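Local coordinates for cycloalternan-forming enzyme (Listeria monocytogenes serovar 1/2a, PDB 5F7U), which is a multidomain glycoside hydrolase family 31 enzyme that combines a TIM-barrel domain with a family 6 carbohydrate-binding module, at residues W363-W368 with V625-W630; A708-A713 with S839-V844. The protein carries 1 engineered substitution. All coordinates share one frame; numbering follows the deposited sequence.

Interaction 1 (W363-W368 with V625-W630); sequences WAFGLW and VSYWAW
Tyr627, whose hydroxyl is hydrogen-bonded to the carbonyl oxygen of Ala709, presents one ring face to the edge of Phe365. The pair is an edge-to-face (T-shaped) stack: the Phe365 and Tyr627 ring centroids lie 5.2 Å apart and the planes meet at 82°. Phe365 CZ stands 3.8 Å above the Tyr627 ring plane, over its centre, while Phe365 CE1 reaches Tyr627 CD1 at 4.1 Å. Because the CA atoms of Phe365 and Tyr627 are 9.0 Å apart, the rings alone bridge the gap; Phe365 does so with CG anti to its carbonyl carbon (chi1 -62°). Behind Phe365 the chain is pinned by Trp368 NE1, which donates to Ala364 O at 2.9 Å in a nearly straight bond (168° at the hydrogen). The acceptor lies in the indole plane, although the donor sits above the carbonyl plane. Trp363 CZ3 packs on one face of that indole, near its rim. Both touching rings are buried just before barrel strands 367-369 and 628-631, hence at the end of the TIM barrel where the N-termini of its strands lie. Strand 657-660 runs between those two strands and contributes Ile657 against Phe365, and helix 702-715 packs on both rings.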
loop_
_atom_site.group_PDB
_atom_site.type_symbol
_atom_site.label_atom_id
_atom_site.label_comp_id
_atom_site.label_asym_id
_atom_site.label_seq_id
_atom_site.Cartn_x
_atom_site.Cartn_y
_atom_site.Cartn_z
ATOM N N TRP A 363 -5.000 -4.016 -17.863
ATOM C CA TRP A 363 -3.829 -3.284 -18.359
ATOM C C TRP A 363 -3.096 -2.465 -17.310
ATOM O O TRP A 363 -1.891 -2.270 -17.416
ATOM C CB TRP A 363 -4.159 -2.418 -19.583
ATOM C CG TRP A 363 -4.901 -1.117 -19.339
ATOM C CD1 TRP A 363 -6.252 -0.901 -19.493
ATOM C CD2 TRP A 363 -4.333 0.148 -18.951
ATOM N NE1 TRP A 363 -6.553 0.409 -19.210
ATOM C CE2 TRP A 363 -5.399 1.083 -18.890
ATOM C CE3 TRP A 363 -3.027 0.586 -18.665
ATOM C CZ2 TRP A 363 -5.201 2.433 -18.543
ATOM C CZ3 TRP A 363 -2.825 1.935 -18.313
ATOM C CH2 TRP A 363 -3.918 2.843 -18.256
ATOM N N ALA A 364 -3.817 -2.026 -16.282
ATOM C CA ALA A 364 -3.186 -1.295 -15.195
ATOM C C ALA A 364 -2.141 -2.134 -14.439
ATOM O O ALA A 364 -1.269 -1.567 -13.776
ATOM C CB ALA A 364 -4.249 -0.744 -14.249
ATOM N N PHE A 365 -2.220 -3.459 -14.574
ATOM C CA PHE A 365 -1.344 -4.400 -13.845
ATOM C C PHE A 365 -0.145 -4.931 -14.628
ATOM O O PHE A 365 0.602 -5.779 -14.124
ATOM C CB PHE A 365 -2.211 -5.500 -13.225
ATOM C CG PHE A 365 -3.181 -4.932 -12.243
ATOM C CD1 PHE A 365 -2.764 -4.625 -10.945
ATOM C CD2 PHE A 365 -4.474 -4.584 -12.647
ATOM C CE1 PHE A 365 -3.629 -4.004 -10.044
ATOM C CE2 PHE A 365 -5.345 -3.965 -11.760
ATOM C CZ PHE A 365 -4.928 -3.682 -10.451
ATOM N N GLY A 366 0.039 -4.431 -15.852
ATOM C CA GLY A 366 1.271 -4.686 -16.596
ATOM C C GLY A 366 2.286 -3.572 -16.354
ATOM O O GLY A 366 2.065 -2.673 -15.511
ATOM N N LEU A 367 3.386 -3.584 -17.104
ATOM C CA LEU A 367 4.415 -2.573 -16.869
ATOM C C LEU A 367 3.980 -1.201 -17.408
ATOM O O LEU A 367 3.499 -1.112 -18.542
ATOM C CB LEU A 367 5.733 -2.965 -17.538
ATOM C CG LEU A 367 6.892 -1.947 -17.543
ATOM C CD1 LEU A 367 7.366 -1.664 -16.113
ATOM C CD2 LEU A 367 8.027 -2.504 -18.409
ATOM N N TRP A 368 4.187 -0.165 -16.587
ATOM C CA TRP A 368 4.032 1.223 -17.008
ATOM C C TRP A 368 5.374 1.841 -17.337
ATOM O O TRP A 368 6.291 1.757 -16.527
ATOM C CB TRP A 368 3.426 2.065 -15.896
ATOM C CG TRP A 368 2.019 1.750 -15.539
ATOM C CD1 TRP A 368 1.551 0.598 -14.969
ATOM C CD2 TRP A 368 0.898 2.630 -15.671
ATOM N NE1 TRP A 368 0.179 0.707 -14.751
ATOM C CE2 TRP A 368 -0.240 1.938 -15.188
ATOM C CE3 TRP A 368 0.739 3.930 -16.180
ATOM C CZ2 TRP A 368 -1.521 2.507 -15.169
ATOM C CZ3 TRP A 368 -0.570 4.499 -16.175
ATOM C CH2 TRP A 368 -1.668 3.779 -15.660
ATOM N N VAL A 625 -5.101 1.043 0.781
ATOM C CA VAL A 625 -4.614 1.517 -0.528
ATOM C C VAL A 625 -3.765 0.371 -1.097
ATOM O O VAL A 625 -2.585 0.222 -0.772
ATOM C CB VAL A 625 -3.832 2.850 -0.421
ATOM C CG1 VAL A 625 -3.283 3.278 -1.788
ATOM C CG2 VAL A 625 -4.746 3.937 0.128
ATOM N N SER A 626 -4.406 -0.449 -1.922
ATOM C CA SER A 626 -3.834 -1.707 -2.399
ATOM C C SER A 626 -3.148 -1.536 -3.749
ATOM O O SER A 626 -2.129 -2.171 -4.000
ATOM C CB SER A 626 -4.978 -2.717 -2.521
ATOM O OG SER A 626 -4.574 -3.964 -3.078
ATOM N N TYR A 627 -3.713 -0.687 -4.614
ATOM C CA TYR A 627 -3.154 -0.521 -5.969
ATOM C C TYR A 627 -2.050 0.511 -5.908
ATOM O O TYR A 627 -2.231 1.680 -6.292
ATOM C CB TYR A 627 -4.227 -0.115 -6.973
ATOM C CG TYR A 627 -5.354 -1.125 -7.167
ATOM C CD1 TYR A 627 -5.273 -2.457 -6.681
ATOM C CD2 TYR A 627 -6.517 -0.734 -7.835
ATOM C CE1 TYR A 627 -6.335 -3.346 -6.874
ATOM C CE2 TYR A 627 -7.566 -1.616 -8.050
ATOM C CZ TYR A 627 -7.479 -2.914 -7.569
ATOM O OH TYR A 627 -8.559 -3.765 -7.776
ATOM N N TRP A 628 -0.910 0.060 -5.392
ATOM C CA TRP A 628 0.199 0.937 -5.034
ATOM C C TRP A 628 1.388 0.699 -5.972
ATOM O O TRP A 628 1.727 -0.450 -6.277
ATOM C CB TRP A 628 0.568 0.701 -3.566
ATOM C CG TRP A 628 1.811 1.438 -3.095
ATOM C CD1 TRP A 628 1.863 2.656 -2.465
ATOM C CD2 TRP A 628 3.160 0.984 -3.203
ATOM N NE1 TRP A 628 3.153 2.997 -2.197
ATOM C CE2 TRP A 628 3.978 1.992 -2.643
ATOM C CE3 TRP A 628 3.763 -0.186 -3.719
ATOM C CZ2 TRP A 628 5.366 1.866 -2.552
ATOM C CZ3 TRP A 628 5.159 -0.299 -3.677
ATOM C CH2 TRP A 628 5.940 0.713 -3.071
ATOM N N ALA A 629 2.020 1.806 -6.379
ATOM C CA ALA A 629 3.197 1.787 -7.249
ATOM C C ALA A 629 4.338 2.542 -6.600
ATOM O O ALA A 629 4.138 3.309 -5.666
ATOM C CB ALA A 629 2.885 2.459 -8.580
ATOM N N TRP A 630 5.523 2.368 -7.176
ATOM C CA TRP A 630 6.666 3.231 -6.876
ATOM C C TRP A 630 7.468 3.398 -8.154
ATOM O O TRP A 630 7.303 2.608 -9.093
ATOM C CB TRP A 630 7.518 2.645 -5.732
ATOM C CG TRP A 630 8.229 1.338 -6.062
ATOM C CD1 TRP A 630 7.644 0.153 -6.476
ATOM C CD2 TRP A 630 9.632 1.081 -5.978
ATOM N NE1 TRP A 630 8.614 -0.811 -6.677
ATOM C CE2 TRP A 630 9.839 -0.279 -6.366
ATOM C CE3 TRP A 630 10.738 1.855 -5.600
ATOM C CZ2 TRP A 630 11.126 -0.871 -6.411
ATOM C CZ3 TRP A 630 12.030 1.258 -5.623
ATOM C CH2 TRP A 630 12.200 -0.087 -6.036
#

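Interaction 2 (A708-A713 with S839-V844); sequences AAKDTA and SFYDDV
Lys710, on helix 702-715, and Tyr841, near the end of strand 835-842, bring the two backbones closest, with 7.5 Å between their CA atoms. Each points its CB toward the other segment, and no hydrogen bond links the segments, so the side chains carry the contact. The lysine chain crosses the tyrosine at about a right angle and touches it at two places: Lys710 CB lies 3.9 Å from Tyr841 CD2, and Lys710 CE lies 3.7 Å from Tyr841 CE1, across the ring on the same face. Lys710 CE stands over the Tyr841 face, offset toward the rim, 4.1 Å from that ring's centroid and 24° from its normal, which qualifies as a CH-pi contact. The ammonium is farther out: Lys710 NZ is 4.9 Å from the Tyr841 centroid and 29° off the normal, an off-centre cation-pi interaction. Leaving with CG anti to the backbone nitrogen (chi1 173°), the lysine chain then bends at each later torsion; this curl brings CE over the ring while NZ forms a salt bridge with Asp714, one helical turn on. The ammonium thus has two partners, and the carboxylate is probably the stronger of them, the off-centre ring adding less. The strand is also tied to the helix through Tyr841 N, hydrogen-bonded to Thr707 OG1, and through Phe840, which packs on Pro703 and Thr707. Strand 835-842 is an outermost strand of its antiparallel sheet, and its partner 848-857 places Met849 against both Lys710 and Tyr841. The contact thus joins the edge of this beta sheet to the helix.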
loop_
_atom_site.group_PDB
_atom_site.type_symbol
_atom_site.label_atom_id
_atom_site.label_comp_id
_atom_site.label_asym_id
_atom_site.label_seq_id
_atom_site.Cartn_x
_atom_site.Cartn_y
_atom_site.Cartn_z
ATOM N N ALA A 708 -6.117 -11.331 -7.669
ATOM C CA ALA A 708 -5.859 -10.647 -6.387
ATOM C C ALA A 708 -6.370 -9.206 -6.410
ATOM O O ALA A 708 -6.900 -8.722 -5.408
ATOM C CB ALA A 708 -4.379 -10.688 -6.019
ATOM N N ALA A 709 -6.248 -8.538 -7.553
ATOM C CA ALA A 709 -6.773 -7.172 -7.693
ATOM C C ALA A 709 -8.299 -7.143 -7.475
ATOM O O ALA A 709 -8.825 -6.262 -6.784
ATOM C CB ALA A 709 -6.409 -6.596 -9.055
ATOM N N LYS A 710 -8.995 -8.137 -8.010
ATOM C CA LYS A 710 -10.437 -8.247 -7.815
ATOM C C LYS A 710 -10.771 -8.543 -6.358
ATOM O O LYS A 710 -11.752 -8.014 -5.843
ATOM C CB LYS A 710 -11.017 -9.331 -8.746
ATOM C CG LYS A 710 -12.488 -9.679 -8.537
ATOM C CD LYS A 710 -13.423 -8.640 -9.116
ATOM C CE LYS A 710 -14.711 -9.255 -9.662
ATOM N NZ LYS A 710 -15.319 -10.291 -8.775
ATOM N N ASP A 711 -9.950 -9.372 -5.707
ATOM C CA ASP A 711 -10.153 -9.690 -4.288
ATOM C C ASP A 711 -9.995 -8.452 -3.401
ATOM O O ASP A 711 -10.670 -8.320 -2.376
ATOM C CB ASP A 711 -9.223 -10.795 -3.807
ATOM C CG ASP A 711 -9.776 -11.527 -2.573
ATOM O OD1 ASP A 711 -11.001 -11.783 -2.517
ATOM O OD2 ASP A 711 -8.980 -11.866 -1.678
ATOM N N THR A 712 -9.110 -7.540 -3.797
ATOM C CA THR A 712 -9.036 -6.236 -3.100
ATOM C C THR A 712 -10.371 -5.493 -3.210
ATOM O O THR A 712 -10.898 -4.983 -2.216
ATOM C CB THR A 712 -7.942 -5.339 -3.692
ATOM O OG1 THR A 712 -6.662 -5.923 -3.462
ATOM C CG2 THR A 712 -7.994 -3.941 -3.029
ATOM N N ALA A 713 -10.892 -5.417 -4.429
ATOM C CA ALA A 713 -12.097 -4.629 -4.707
ATOM C C ALA A 713 -13.312 -5.243 -4.025
ATOM O O ALA A 713 -14.164 -4.513 -3.491
ATOM C CB ALA A 713 -12.323 -4.505 -6.213
ATOM N N SER A 839 -11.018 -19.328 -6.252
ATOM C CA SER A 839 -11.944 -18.720 -7.202
ATOM C C SER A 839 -11.134 -17.865 -8.158
ATOM O O SER A 839 -10.638 -16.801 -7.769
ATOM C CB SER A 839 -12.973 -17.858 -6.462
ATOM O OG SER A 839 -14.128 -17.636 -7.251
ATOM N N PHE A 840 -10.985 -18.337 -9.395
ATOM C CA PHE A 840 -10.236 -17.625 -10.426
ATOM C C PHE A 840 -11.127 -16.630 -11.191
ATOM O O PHE A 840 -12.189 -16.994 -11.683
ATOM C CB PHE A 840 -9.617 -18.658 -11.383
ATOM C CG PHE A 840 -9.016 -18.074 -12.621
ATOM C CD1 PHE A 840 -8.065 -17.040 -12.556
ATOM C CD2 PHE A 840 -9.395 -18.569 -13.879
ATOM C CE1 PHE A 840 -7.518 -16.509 -13.713
ATOM C CE2 PHE A 840 -8.833 -18.052 -15.039
ATOM C CZ PHE A 840 -7.908 -17.013 -14.956
ATOM N N TYR A 841 -10.670 -15.382 -11.280
ATOM C CA TYR A 841 -11.349 -14.358 -12.057
ATOM C C TYR A 841 -10.905 -14.417 -13.508
ATOM O O TYR A 841 -9.816 -13.944 -13.864
ATOM C CB TYR A 841 -11.041 -12.984 -11.468
ATOM C CG TYR A 841 -11.764 -11.823 -12.119
ATOM C CD1 TYR A 841 -13.143 -11.867 -12.367
ATOM C CD2 TYR A 841 -11.066 -10.657 -12.443
ATOM C CE1 TYR A 841 -13.796 -10.788 -12.954
ATOM C CE2 TYR A 841 -11.707 -9.569 -13.016
ATOM C CZ TYR A 841 -13.064 -9.640 -13.271
ATOM O OH TYR A 841 -13.683 -8.557 -13.838
ATOM N N ASP A 842 -11.753 -14.998 -14.348
ATOM C CA ASP A 842 -11.367 -15.261 -15.720
ATOM C C ASP A 842 -11.759 -14.056 -16.598
ATOM O O ASP A 842 -12.794 -14.066 -17.270
ATOM C CB ASP A 842 -11.982 -16.590 -16.164
ATOM C CG ASP A 842 -11.595 -16.995 -17.575
ATOM O OD1 ASP A 842 -10.807 -16.299 -18.236
ATOM O OD2 ASP A 842 -12.115 -18.031 -18.016
ATOM N N ASP A 843 -10.902 -13.031 -16.572
ATOM C CA ASP A 843 -11.138 -11.755 -17.272
ATOM C C ASP A 843 -11.206 -11.931 -18.791
ATOM O O ASP A 843 -11.906 -11.175 -19.478
ATOM C CB ASP A 843 -10.034 -10.730 -16.933
ATOM C CG ASP A 843 -10.324 -9.330 -17.491
ATOM O OD1 ASP A 843 -11.419 -8.779 -17.231
ATOM O OD2 ASP A 843 -9.451 -8.755 -18.188
ATOM N N VAL A 844 -10.464 -12.904 -19.316
ATOM C CA VAL A 844 -10.444 -13.180 -20.760
ATOM C C VAL A 844 -11.838 -13.575 -21.241
ATOM O O VAL A 844 -12.248 -13.204 -22.349
ATOM C CB VAL A 844 -9.325 -14.203 -21.126
ATOM C CG1 VAL A 844 -9.501 -14.840 -22.514
ATOM C CG2 VAL A 844 -7.960 -13.527 -21.034
#

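Helix 702-715 is the common element: interaction 2 uses its Lys710 side, while neighbouring residues of the same helix meet the aromatic pair of interaction 1. The centres of the two contacts are 15 Å apart, yet direct atomic links join them. Besides the hydrogen bond between Tyr627 OH and Ala709 O (2.7 Å), Ser626 OG lies 2.9 Å from Thr712 OG1, a probable second one. Phe365 CZ packs at 3.6 Å against Ala709 CB. The helix therefore sits between the TIM barrel and the sheet of strand 835-842. Neither contact is at a metal site: the side chains of Phe365 and Tyr841 lie about 12 and 14 Å from a bound magnesium ion.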